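Local coordinates for protein 3-oxosteroid 1-dehydrogenase (Sterolibacterium denitrificans, PDB 7P18) that probably introduces the C1–C2 double bond into the A ring of 3-oxosteroids, using bound FAD and an external electron acceptor, at residues A89-Y100 with G544-R552; K499-V510 with Y522-G533. All coordinates share one frame; numbering follows the deposited sequence.

Contacts 1 and 2 lie on the same side of the chain's centre, with their own centres about 13 Å apart, and they touch. In chain order helix 84-104 comes first, then strands 486-502 and 509-511, strand 521-523 and helix 543-559, and both segments of contact 2 fall between those of contact 1. Strand 521-523 is an outermost strand of the five-stranded parallel sheet of the Rossmann-type FAD domain. The contacts meet through Arg552, whose NH2 forms a salt bridge with Asp507 OD1 at 2.9 Å, and through Phe549, which packs on Lys506 and Ile524. Asn526 in contact 2, and Thr542 and Leu543 just ahead of segment 544-552, bind FAD; the Arg552–Asp507 junction lies away from it.

Contact 1 of 2, residues A89-Y100 with G544-R552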
loop_
_atom_site.group_PDB
_atom_site.type_symbol
_atom_site.label_atom_id
_atom_site.label_comp_id
_atom_site.label_asym_id
_atom_site.label_seq_id
_atom_site.Cartn_x
_atom_site.Cartn_y
_atom_site.Cartn_z
ATOM N N ALA A 89 -16.387 10.593 10.448
ATOM C CA ALA A 89 -17.050 9.850 9.355
ATOM C C ALA A 89 -16.290 8.547 9.065
ATOM O O ALA A 89 -16.930 7.485 8.836
ATOM C CB ALA A 89 -17.160 10.743 8.154
ATOM N N TYR A 90 -14.958 8.600 9.070
ATOM C CA TYR A 90 -14.127 7.389 8.808
ATOM C C TYR A 90 -14.426 6.334 9.883
ATOM O O TYR A 90 -14.641 5.153 9.583
ATOM C CB TYR A 90 -12.631 7.705 8.755
ATOM C CG TYR A 90 -11.839 6.459 8.462
ATOM C CD1 TYR A 90 -11.870 5.901 7.189
ATOM C CD2 TYR A 90 -11.130 5.788 9.435
ATOM C CE1 TYR A 90 -11.174 4.733 6.889
ATOM C CE2 TYR A 90 -10.452 4.607 9.156
ATOM C CZ TYR A 90 -10.475 4.083 7.870
ATOM O OH TYR A 90 -9.803 2.948 7.539
ATOM N N LEU A 91 -14.426 6.739 11.142
ATOM C CA LEU A 91 -14.614 5.806 12.275
ATOM C C LEU A 91 -16.047 5.281 12.300
ATOM O O LEU A 91 -16.236 4.084 12.616
ATOM C CB LEU A 91 -14.226 6.514 13.565
ATOM C CG LEU A 91 -12.775 6.935 13.649
ATOM C CD1 LEU A 91 -12.512 7.751 14.911
ATOM C CD2 LEU A 91 -11.810 5.760 13.583
ATOM N N GLU A 92 -17.019 6.113 11.937
ATOM C CA GLU A 92 -18.421 5.677 11.803
ATOM C C GLU A 92 -18.545 4.594 10.731
ATOM O O GLU A 92 -19.156 3.560 11.004
ATOM C CB GLU A 92 -19.324 6.864 11.446
ATOM C CG GLU A 92 -20.779 6.459 11.270
ATOM C CD GLU A 92 -21.734 7.541 10.835
ATOM O OE1 GLU A 92 -21.281 8.592 10.407
ATOM O OE2 GLU A 92 -22.921 7.338 10.972
ATOM N N SER A 93 -17.994 4.828 9.535
ATOM C CA SER A 93 -18.331 4.044 8.325
ATOM C C SER A 93 -17.380 2.866 8.094
ATOM O O SER A 93 -17.831 1.906 7.497
ATOM C CB SER A 93 -18.408 4.930 7.123
ATOM O OG SER A 93 -19.424 5.900 7.277
ATOM N N ALA A 94 -16.144 2.921 8.556
ATOM C CA ALA A 94 -15.155 1.850 8.266
ATOM C C ALA A 94 -15.674 0.481 8.737
ATOM O O ALA A 94 -15.698 -0.480 7.967
ATOM C CB ALA A 94 -13.828 2.217 8.831
ATOM N N PRO A 95 -16.168 0.319 9.989
ATOM C CA PRO A 95 -16.733 -0.970 10.396
ATOM C C PRO A 95 -17.973 -1.382 9.587
ATOM O O PRO A 95 -18.177 -2.599 9.335
ATOM C CB PRO A 95 -17.111 -0.786 11.889
ATOM C CG PRO A 95 -16.353 0.469 12.326
ATOM C CD PRO A 95 -16.067 1.291 11.098
ATOM N N GLN A 96 -18.777 -0.405 9.198
ATOM C CA GLN A 96 -20.015 -0.661 8.425
ATOM C C GLN A 96 -19.650 -1.162 7.025
ATOM O O GLN A 96 -20.322 -2.105 6.536
ATOM C CB GLN A 96 -20.868 0.587 8.368
ATOM C CG GLN A 96 -21.439 1.023 9.712
ATOM C CD GLN A 96 -22.309 2.234 9.505
ATOM O OE1 GLN A 96 -22.272 2.850 8.451
ATOM N NE2 GLN A 96 -23.021 2.630 10.535
ATOM N N MET A 97 -18.588 -0.603 6.448
ATOM C CA MET A 97 -18.096 -0.987 5.090
ATOM C C MET A 97 -17.606 -2.440 5.141
ATOM O O MET A 97 -18.022 -3.201 4.280
ATOM C CB MET A 97 -17.024 -0.012 4.596
ATOM C CG MET A 97 -16.367 -0.419 3.246
ATOM S SD MET A 97 -15.044 -1.603 3.485
ATOM C CE MET A 97 -13.805 -0.659 4.360
ATOM N N VAL A 98 -16.841 -2.860 6.148
ATOM C CA VAL A 98 -16.375 -4.270 6.214
ATOM C C VAL A 98 -17.550 -5.209 6.494
ATOM O O VAL A 98 -17.598 -6.314 5.889
ATOM C CB VAL A 98 -15.216 -4.441 7.193
ATOM C CG1 VAL A 98 -14.895 -5.892 7.509
ATOM C CG2 VAL A 98 -13.995 -3.736 6.609
ATOM N N GLU A 99 -18.478 -4.839 7.381
ATOM C CA GLU A 99 -19.651 -5.726 7.624
ATOM C C GLU A 99 -20.452 -5.884 6.337
ATOM O O GLU A 99 -20.972 -6.988 6.113
ATOM C CB GLU A 99 -20.567 -5.176 8.721
ATOM C CG GLU A 99 -20.005 -5.388 10.097
ATOM C CD GLU A 99 -20.968 -4.961 11.208
ATOM O OE1 GLU A 99 -22.190 -5.098 11.032
ATOM O OE2 GLU A 99 -20.479 -4.559 12.238
ATOM N N TYR A 100 -20.548 -4.827 5.539
ATOM C CA TYR A 100 -21.252 -4.809 4.251
ATOM C C TYR A 100 -20.578 -5.796 3.301
ATOM O O TYR A 100 -21.303 -6.605 2.685
ATOM C CB TYR A 100 -21.304 -3.408 3.630
ATOM C CG TYR A 100 -21.651 -3.400 2.160
ATOM C CD1 TYR A 100 -22.899 -3.772 1.701
ATOM C CD2 TYR A 100 -20.691 -3.070 1.209
ATOM C CE1 TYR A 100 -23.194 -3.831 0.340
ATOM C CE2 TYR A 100 -20.966 -3.110 -0.142
ATOM C CZ TYR A 100 -22.224 -3.469 -0.590
ATOM O OH TYR A 100 -22.460 -3.477 -1.945
ATOM N N GLY A 544 -8.210 1.153 3.724
ATOM C CA GLY A 544 -9.349 1.427 4.623
ATOM C C GLY A 544 -10.053 2.705 4.183
ATOM O O GLY A 544 -11.258 2.713 3.902
ATOM N N PRO A 545 -9.310 3.822 4.084
ATOM C CA PRO A 545 -9.893 5.076 3.613
ATOM C C PRO A 545 -10.476 5.002 2.206
ATOM O O PRO A 545 -11.538 5.580 1.993
ATOM C CB PRO A 545 -8.737 6.063 3.752
ATOM C CG PRO A 545 -7.974 5.520 4.964
ATOM C CD PRO A 545 -7.982 4.030 4.687
ATOM N N ALA A 546 -9.808 4.315 1.278
ATOM C CA ALA A 546 -10.286 4.237 -0.129
ATOM C C ALA A 546 -11.671 3.590 -0.119
ATOM O O ALA A 546 -12.630 4.159 -0.687
ATOM C CB ALA A 546 -9.304 3.469 -1.011
ATOM N N MET A 547 -11.780 2.444 0.510
ATOM C CA MET A 547 -13.053 1.695 0.529
ATOM C C MET A 547 -14.092 2.400 1.409
ATOM O O MET A 547 -15.274 2.366 1.030
ATOM C CB MET A 547 -12.839 0.222 0.893
ATOM C CG MET A 547 -12.317 -0.599 -0.360
ATOM S SD MET A 547 -12.613 -2.317 -0.327
ATOM C CE MET A 547 -11.885 -2.798 1.235
ATOM N N THR A 548 -13.706 3.015 2.525
ATOM C CA THR A 548 -14.687 3.607 3.477
ATOM C C THR A 548 -15.309 4.848 2.821
ATOM O O THR A 548 -16.524 4.983 2.835
ATOM C CB THR A 548 -14.064 3.906 4.839
ATOM O OG1 THR A 548 -13.590 2.688 5.428
ATOM C CG2 THR A 548 -15.072 4.618 5.729
ATOM N N PHE A 549 -14.516 5.707 2.177
ATOM C CA PHE A 549 -15.063 6.899 1.500
ATOM C C PHE A 549 -15.783 6.480 0.207
ATOM O O PHE A 549 -16.725 7.173 -0.180
ATOM C CB PHE A 549 -14.033 8.020 1.430
ATOM C CG PHE A 549 -13.835 8.685 2.766
ATOM C CD1 PHE A 549 -14.825 9.489 3.317
ATOM C CD2 PHE A 549 -12.722 8.402 3.548
ATOM C CE1 PHE A 549 -14.664 10.058 4.574
ATOM C CE2 PHE A 549 -12.584 8.942 4.814
ATOM C CZ PHE A 549 -13.549 9.764 5.328
ATOM N N GLY A 550 -15.411 5.356 -0.415
ATOM C CA GLY A 550 -16.181 4.806 -1.545
ATOM C C GLY A 550 -17.593 4.451 -1.110
ATOM O O GLY A 550 -18.554 4.844 -1.794
ATOM N N PHE A 551 -17.696 3.765 0.015
ATOM C CA PHE A 551 -18.968 3.396 0.697
ATOM C C PHE A 551 -19.776 4.672 0.997
ATOM O O PHE A 551 -20.995 4.722 0.630
ATOM C CB PHE A 551 -18.593 2.568 1.920
ATOM C CG PHE A 551 -19.739 2.010 2.729
ATOM C CD1 PHE A 551 -20.398 0.855 2.319
ATOM C CD2 PHE A 551 -20.100 2.588 3.939
ATOM C CE1 PHE A 551 -21.399 0.294 3.101
ATOM C CE2 PHE A 551 -21.081 2.017 4.734
ATOM C CZ PHE A 551 -21.766 0.903 4.297
ATOM N N ARG A 552 -19.172 5.653 1.666
ATOM C CA ARG A 552 -19.853 6.939 2.005
ATOM C C ARG A 552 -20.273 7.693 0.730
ATOM O O ARG A 552 -21.354 8.291 0.762
ATOM C CB ARG A 552 -19.025 7.807 2.941
ATOM C CG ARG A 552 -18.833 7.218 4.340
ATOM C CD ARG A 552 -18.266 8.242 5.316
ATOM N NE ARG A 552 -19.174 9.370 5.512
ATOM C CZ ARG A 552 -20.076 9.504 6.507
ATOM N NH1 ARG A 552 -20.189 8.592 7.456
ATOM N NH2 ARG A 552 -20.837 10.592 6.549
HETATM O O HOH W 1 -22.750 10.305 8.897
#
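Phe551 lays one ring face against helix 89-100, with Met97 CA 3.9 Å from the ring centroid and only 5° off the normal, a CH-pi contact over the centre. Tyr100 CB and Gln96 CB close round the same ring. Thr548 is the central knob, held among Tyr90, Ser93, Ala94 and Met97; its OG1 comes within 3.3 Å of Ala94 CA and donates to Gly544 O at 2.8 Å. With CG anti to the backbone N (chi1 -179°), the Tyr90 ring drops among Gly544, Pro545, Thr548 and Phe549, its OH 3.3 Å from Gly544 CA; a side chain at Gly544 would collide with that hydroxyl, which is hydrogen-bonded to Trp54 O. Met97 bends at chi2 and chi3, bringing CE to 3.7 Å from Met547 CB.

The looser side is polar and reaches solvent at Glu92. Arg552 covers Ala89 CB with one guanidinium face, and its NH1 donates to Ser93 OG at 2.8 Å and, in a salt bridge, to Glu92 OE1 at 3.1 Å. The second bond meets OE1 from well above the carboxylate plane, and a water also bridges Glu92 OE1 and Arg552 NH2. Asp507 holds NH2 and Lys506 O accepts from NE, which together should fix the guanidinium's rotation.

With axes 8.7 Å apart at closest approach and an 89° angle between them, this is near-perpendicular knobs-into-holes helix packing, joining helix 84-104 to the C-terminal helix 543-559 that starts at the FAD site.

Contact 2 of 2, residues K499-V510 with Y522-G533; sequences KGGLLTDKDARV and YCIGNNSASVMG. With FAD (flavin-adenine dinucleotide), chain C.
The Tyr522 ring has the carbonyl oxygen of Asp507 at its edge, in plane, 3.4 Å from CD2, while the Arg509 chain runs alongside and brings CG to 3.5 Å from CE2. The guanidinium lies 26° from the ring plane, and Asp505 meets it at its edge in a salt bridge. The ring's hydroxyl is bonded to His556 on helix 543-559. Tyr522 lies on strand 521-523, an outermost strand of the parallel sheet of the Rossmann-type FAD-binding fold; Arg509 and Tyr522 form an antiparallel non-hydrogen-bonded pair, after a type I turn from Asp505 to Ala508 whose Asx turn uses Asp505 OD1. Beyond the pair, Cys523 N donates to Ala508 O, and Val510 CG2 presses on Cys523 CB, a tight 3.5 Å.

Further along, Leu502 and Ser528 make a single bridge. Leu502 N reaches Asn527 O in the carbonyl plane, on a lone pair, and Ala529 N returns a bond to Leu502 O at 2.9 Å. Gly501 fits here because a side chain on it would clash with Asn527 O.

At the far end Lys499 extends from a CG anti to its own N (chi1 -164°) and turns at chi4, which brings NZ to Gly533 O at 2.7 Å, weakly to Ser530 OG and also to Ala535 O. A leucine in its place would probably leave the Gly533 and Ala535 carbonyls without this shared donor and the turn from Ser530 to Gly533 less firmly fixed. Beside the bridge, Asn526 grips FAD twice: its N donates to O2P at 2.8 Å, and ND2 to O3' at 3.0 Å.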
loop_
_atom_site.group_PDB
_atom_site.type_symbol
_atom_site.label_atom_id
_atom_site.label_comp_id
_atom_site.label_asym_id
_atom_site.label_seq_id
_atom_site.Cartn_x
_atom_site.Cartn_y
_atom_site.Cartn_z
ATOM N N LYS A 499 0.028 10.696 -1.788
ATOM C CA LYS A 499 -0.798 10.794 -0.555
ATOM C C LYS A 499 -1.738 12.004 -0.599
ATOM O O LYS A 499 -2.778 11.998 0.105
ATOM C CB LYS A 499 0.154 10.935 0.637
ATOM C CG LYS A 499 -0.422 10.677 2.019
ATOM C CD LYS A 499 0.557 10.991 3.149
ATOM C CE LYS A 499 0.347 10.178 4.412
ATOM N NZ LYS A 499 -1.060 10.229 4.905
ATOM N N GLY A 500 -1.378 13.037 -1.350
ATOM C CA GLY A 500 -2.163 14.267 -1.489
ATOM C C GLY A 500 -3.085 14.145 -2.664
ATOM O O GLY A 500 -2.942 13.214 -3.409
ATOM N N GLY A 501 -4.021 15.074 -2.817
ATOM C CA GLY A 501 -4.972 15.024 -3.923
ATOM C C GLY A 501 -6.112 15.975 -3.701
ATOM O O GLY A 501 -5.968 16.919 -2.905
ATOM N N LEU A 502 -7.202 15.712 -4.385
ATOM C CA LEU A 502 -8.399 16.576 -4.338
ATOM C C LEU A 502 -8.939 16.599 -2.906
ATOM O O LEU A 502 -9.071 15.544 -2.287
ATOM C CB LEU A 502 -9.434 16.037 -5.317
ATOM C CG LEU A 502 -8.998 15.937 -6.775
ATOM C CD1 LEU A 502 -10.152 15.499 -7.634
ATOM C CD2 LEU A 502 -8.430 17.252 -7.271
ATOM N N LEU A 503 -9.211 17.794 -2.399
ATOM C CA LEU A 503 -9.811 17.974 -1.061
ATOM C C LEU A 503 -11.258 17.513 -1.137
ATOM O O LEU A 503 -11.986 17.878 -2.103
ATOM C CB LEU A 503 -9.697 19.433 -0.623
ATOM C CG LEU A 503 -10.258 19.711 0.764
ATOM C CD1 LEU A 503 -9.506 18.938 1.828
ATOM C CD2 LEU A 503 -10.235 21.205 1.038
ATOM N N THR A 504 -11.677 16.699 -0.184
ATOM C CA THR A 504 -13.063 16.243 -0.056
ATOM C C THR A 504 -13.598 16.560 1.343
ATOM O O THR A 504 -12.795 16.836 2.274
ATOM C CB THR A 504 -13.200 14.733 -0.330
ATOM O OG1 THR A 504 -12.409 13.984 0.617
ATOM C CG2 THR A 504 -12.766 14.426 -1.747
ATOM N N ASP A 505 -14.905 16.424 1.481
ATOM C CA ASP A 505 -15.641 16.504 2.763
ATOM C C ASP A 505 -15.889 15.081 3.248
ATOM O O ASP A 505 -15.375 14.110 2.643
ATOM C CB ASP A 505 -16.919 17.338 2.643
ATOM C CG ASP A 505 -18.027 16.718 1.816
ATOM O OD1 ASP A 505 -17.924 15.508 1.477
ATOM O OD2 ASP A 505 -19.026 17.446 1.528
ATOM N N LYS A 506 -16.667 14.964 4.327
ATOM C CA LYS A 506 -16.926 13.694 5.041
ATOM C C LYS A 506 -17.687 12.701 4.171
ATOM O O LYS A 506 -17.700 11.526 4.506
ATOM C CB LYS A 506 -17.698 13.990 6.330
ATOM C CG LYS A 506 -19.100 14.520 6.089
ATOM C CD LYS A 506 -19.922 14.660 7.336
ATOM C CE LYS A 506 -21.282 15.231 7.009
ATOM N NZ LYS A 506 -21.933 15.628 8.266
ATOM N N ASP A 507 -18.311 13.148 3.093
ATOM C CA ASP A 507 -19.112 12.292 2.195
ATOM C C ASP A 507 -18.397 12.122 0.842
ATOM O O ASP A 507 -19.040 11.701 -0.139
ATOM C CB ASP A 507 -20.518 12.870 2.056
ATOM C CG ASP A 507 -21.292 12.781 3.364
ATOM O OD1 ASP A 507 -21.342 11.681 3.918
ATOM O OD2 ASP A 507 -21.792 13.829 3.819
ATOM N N ALA A 508 -17.111 12.437 0.806
ATOM C CA ALA A 508 -16.202 12.290 -0.359
ATOM C C ALA A 508 -16.532 13.276 -1.474
ATOM O O ALA A 508 -16.040 13.073 -2.625
ATOM C CB ALA A 508 -16.253 10.871 -0.844
ATOM N N ARG A 509 -17.269 14.352 -1.178
ATOM C CA ARG A 509 -17.571 15.374 -2.205
ATOM C C ARG A 509 -16.321 16.198 -2.445
ATOM O O ARG A 509 -15.657 16.635 -1.472
ATOM C CB ARG A 509 -18.742 16.260 -1.758
ATOM C CG ARG A 509 -20.044 15.490 -1.734
ATOM C CD ARG A 509 -21.256 16.416 -1.592
ATOM N NE ARG A 509 -21.275 17.032 -0.286
ATOM C CZ ARG A 509 -22.239 17.829 0.156
ATOM N NH1 ARG A 509 -23.269 18.127 -0.625
ATOM N NH2 ARG A 509 -22.159 18.333 1.376
ATOM N N VAL A 510 -15.989 16.423 -3.708
ATOM C CA VAL A 510 -14.863 17.323 -4.016
ATOM C C VAL A 510 -15.236 18.762 -3.637
ATOM O O VAL A 510 -16.315 19.240 -4.045
ATOM C CB VAL A 510 -14.408 17.176 -5.476
ATOM C CG1 VAL A 510 -13.328 18.170 -5.817
ATOM C CG2 VAL A 510 -13.958 15.749 -5.744
ATOM N N TYR A 522 -17.396 13.281 -6.697
ATOM C CA TYR A 522 -16.860 12.592 -5.515
ATOM C C TYR A 522 -15.438 12.140 -5.847
ATOM O O TYR A 522 -15.107 11.985 -7.034
ATOM C CB TYR A 522 -17.749 11.414 -5.149
ATOM C CG TYR A 522 -19.160 11.821 -4.794
ATOM C CD1 TYR A 522 -20.090 12.124 -5.777
ATOM C CD2 TYR A 522 -19.554 11.952 -3.466
ATOM C CE1 TYR A 522 -21.381 12.550 -5.455
ATOM C CE2 TYR A 522 -20.846 12.342 -3.133
ATOM C CZ TYR A 522 -21.770 12.629 -4.127
ATOM O OH TYR A 522 -23.050 13.001 -3.779
ATOM N N CYS A 523 -14.643 11.870 -4.821
ATOM C CA CYS A 523 -13.240 11.465 -5.012
ATOM C C CYS A 523 -12.782 10.665 -3.799
ATOM O O CYS A 523 -13.048 11.098 -2.655
ATOM C CB CYS A 523 -12.380 12.685 -5.244
ATOM S SG CYS A 523 -10.637 12.297 -5.583
ATOM N N ILE A 524 -12.135 9.525 -4.054
ATOM C CA ILE A 524 -11.760 8.557 -2.997
ATOM C C ILE A 524 -10.344 8.030 -3.280
ATOM O O ILE A 524 -9.867 8.125 -4.415
ATOM C CB ILE A 524 -12.800 7.431 -2.928
ATOM C CG1 ILE A 524 -12.765 6.572 -4.194
ATOM C CG2 ILE A 524 -14.202 7.970 -2.660
ATOM C CD1 ILE A 524 -13.636 5.379 -4.136
ATOM N N GLY A 525 -9.735 7.398 -2.293
ATOM C CA GLY A 525 -8.420 6.766 -2.452
ATOM C C GLY A 525 -7.334 7.776 -2.729
ATOM O O GLY A 525 -7.426 8.935 -2.266
ATOM N N ASN A 526 -6.259 7.356 -3.392
ATOM C CA ASN A 526 -5.070 8.247 -3.522
ATOM C C ASN A 526 -5.338 9.377 -4.529
ATOM O O ASN A 526 -4.503 10.308 -4.626
ATOM C CB ASN A 526 -3.810 7.475 -3.910
ATOM C CG ASN A 526 -3.352 6.469 -2.885
ATOM O OD1 ASN A 526 -3.893 6.414 -1.763
ATOM N ND2 ASN A 526 -2.340 5.683 -3.271
ATOM N N ASN A 527 -6.453 9.325 -5.243
ATOM C CA ASN A 527 -6.979 10.451 -6.057
ATOM C C ASN A 527 -7.324 11.637 -5.149
ATOM O O ASN A 527 -7.300 12.773 -5.631
ATOM C CB ASN A 527 -8.183 9.951 -6.848
ATOM C CG ASN A 527 -8.518 10.697 -8.113
ATOM O OD1 ASN A 527 -9.129 10.094 -8.983
ATOM N ND2 ASN A 527 -8.186 11.969 -8.208
ATOM N N SER A 528 -7.601 11.388 -3.859
ATOM C CA SER A 528 -8.051 12.380 -2.865
ATOM C C SER A 528 -6.914 12.671 -1.887
ATOM O O SER A 528 -6.059 11.822 -1.648
ATOM C CB SER A 528 -9.332 11.901 -2.150
ATOM O OG SER A 528 -9.038 10.891 -1.190
ATOM N N ALA A 529 -6.926 13.847 -1.300
ATOM C CA ALA A 529 -6.076 14.176 -0.137
ATOM C C ALA A 529 -6.424 13.246 1.028
ATOM O O ALA A 529 -7.621 13.116 1.377
ATOM C CB ALA A 529 -6.253 15.614 0.239
ATOM N N SER A 530 -5.398 12.616 1.611
ATOM C CA SER A 530 -5.477 11.557 2.634
ATOM C C SER A 530 -6.208 12.049 3.887
ATOM O O SER A 530 -5.790 13.075 4.504
ATOM C CB SER A 530 -4.106 11.085 3.021
ATOM O OG SER A 530 -4.191 10.105 4.039
ATOM N N VAL A 531 -7.179 11.252 4.334
ATOM C CA VAL A 531 -7.889 11.501 5.626
ATOM C C VAL A 531 -6.894 11.328 6.764
ATOM O O VAL A 531 -7.183 11.741 7.880
ATOM C CB VAL A 531 -9.118 10.575 5.765
ATOM C CG1 VAL A 531 -8.696 9.119 6.016
ATOM C CG2 VAL A 531 -10.053 11.101 6.859
ATOM N N MET A 532 -5.740 10.704 6.490
ATOM C CA MET A 532 -4.726 10.402 7.506
ATOM C C MET A 532 -3.669 11.509 7.566
ATOM O O MET A 532 -2.697 11.372 8.329
ATOM C CB MET A 532 -4.120 9.021 7.238
ATOM C CG MET A 532 -5.155 7.895 7.272
ATOM S SD MET A 532 -6.014 7.858 8.899
ATOM C CE MET A 532 -7.141 6.499 8.589
ATOM N N GLY A 533 -3.889 12.621 6.873
ATOM C CA GLY A 533 -2.973 13.770 6.966
ATOM C C GLY A 533 -1.566 13.421 6.487
ATOM O O GLY A 533 -1.423 12.868 5.394
HETATM P PA FAD C . -5.369 2.028 -7.460
HETATM O O1A FAD C . -5.572 0.810 -6.633
HETATM O O2A FAD C . -3.998 2.095 -8.079
HETATM O O5B FAD C . -6.494 2.033 -8.575
HETATM C C5B FAD C . -6.542 3.140 -9.513
HETATM C C4B FAD C . -6.983 2.605 -10.841
HETATM O O4B FAD C . -7.368 3.720 -11.691
HETATM C C3B FAD C . -5.922 1.808 -11.629
HETATM O O3B FAD C . -6.440 0.559 -12.071
HETATM C C2B FAD C . -5.562 2.743 -12.787
HETATM O O2B FAD C . -5.040 2.054 -13.915
HETATM C C1B FAD C . -6.870 3.508 -12.986
HETATM N N9A FAD C . -6.733 4.789 -13.681
HETATM C C8A FAD C . -5.701 5.682 -13.646
HETATM N N7A FAD C . -5.872 6.697 -14.488
HETATM C C5A FAD C . -7.114 6.464 -15.065
HETATM C C6A FAD C . -7.870 7.172 -16.024
HETATM N N6A FAD C . -7.449 8.276 -16.652
HETATM N N1A FAD C . -9.067 6.653 -16.374
HETATM C C2A FAD C . -9.470 5.525 -15.783
HETATM N N3A FAD C . -8.817 4.733 -14.927
HETATM C C4A FAD C . -7.641 5.288 -14.585
HETATM N N1 FAD C . -2.211 -0.001 1.359
HETATM C C2 FAD C . -2.971 -0.466 2.377
HETATM O O2 FAD C . -3.764 0.285 2.975
HETATM N N3 FAD C . -2.927 -1.746 2.757
HETATM C C4 FAD C . -1.928 -2.603 2.346
HETATM O O4 FAD C . -2.013 -3.789 2.650
HETATM C C4X FAD C . -1.075 -2.160 1.299
HETATM N N5 FAD C . -0.128 -2.964 0.847
HETATM C C5X FAD C . 0.624 -2.526 -0.218
HETATM C C6 FAD C . 1.580 -3.401 -0.785
HETATM C C7 FAD C . 2.272 -3.070 -1.943
HETATM C C7M FAD C . 3.268 -4.035 -2.551
HETATM C C8 FAD C . 1.972 -1.859 -2.592
HETATM C C8M FAD C . 2.691 -1.481 -3.875
HETATM C C9 FAD C . 1.104 -0.961 -2.003
HETATM C C9A FAD C . 0.372 -1.286 -0.844
HETATM N N10 FAD C . -0.533 -0.402 -0.235
HETATM C C10 FAD C . -1.310 -0.818 0.838
HETATM C "C1'" FAD C . -0.876 0.875 -0.871
HETATM C "C2'" FAD C . -2.159 0.706 -1.714
HETATM O "O2'" FAD C . -2.064 -0.367 -2.650
HETATM C "C3'" FAD C . -2.558 1.992 -2.459
HETATM O "O3'" FAD C . -2.339 3.157 -1.660
HETATM C "C4'" FAD C . -3.991 1.910 -2.942
HETATM O "O4'" FAD C . -4.128 0.717 -3.701
HETATM C "C5'" FAD C . -4.437 3.101 -3.762
HETATM O "O5'" FAD C . -5.770 2.798 -4.215
HETATM P P FAD C . -6.466 3.710 -5.315
HETATM O O1P FAD C . -7.764 3.051 -5.506
HETATM O O2P FAD C . -6.346 5.139 -5.031
HETATM O O3P FAD C . -5.571 3.415 -6.654
HETATM O O HOH W 2 -4.829 9.729 -0.289
HETATM O O HOH W 3 -2.340 11.607 -5.364
HETATM O O HOH W 4 -9.791 14.564 0.314
HETATM O O HOH W 5 -12.952 11.222 0.080
#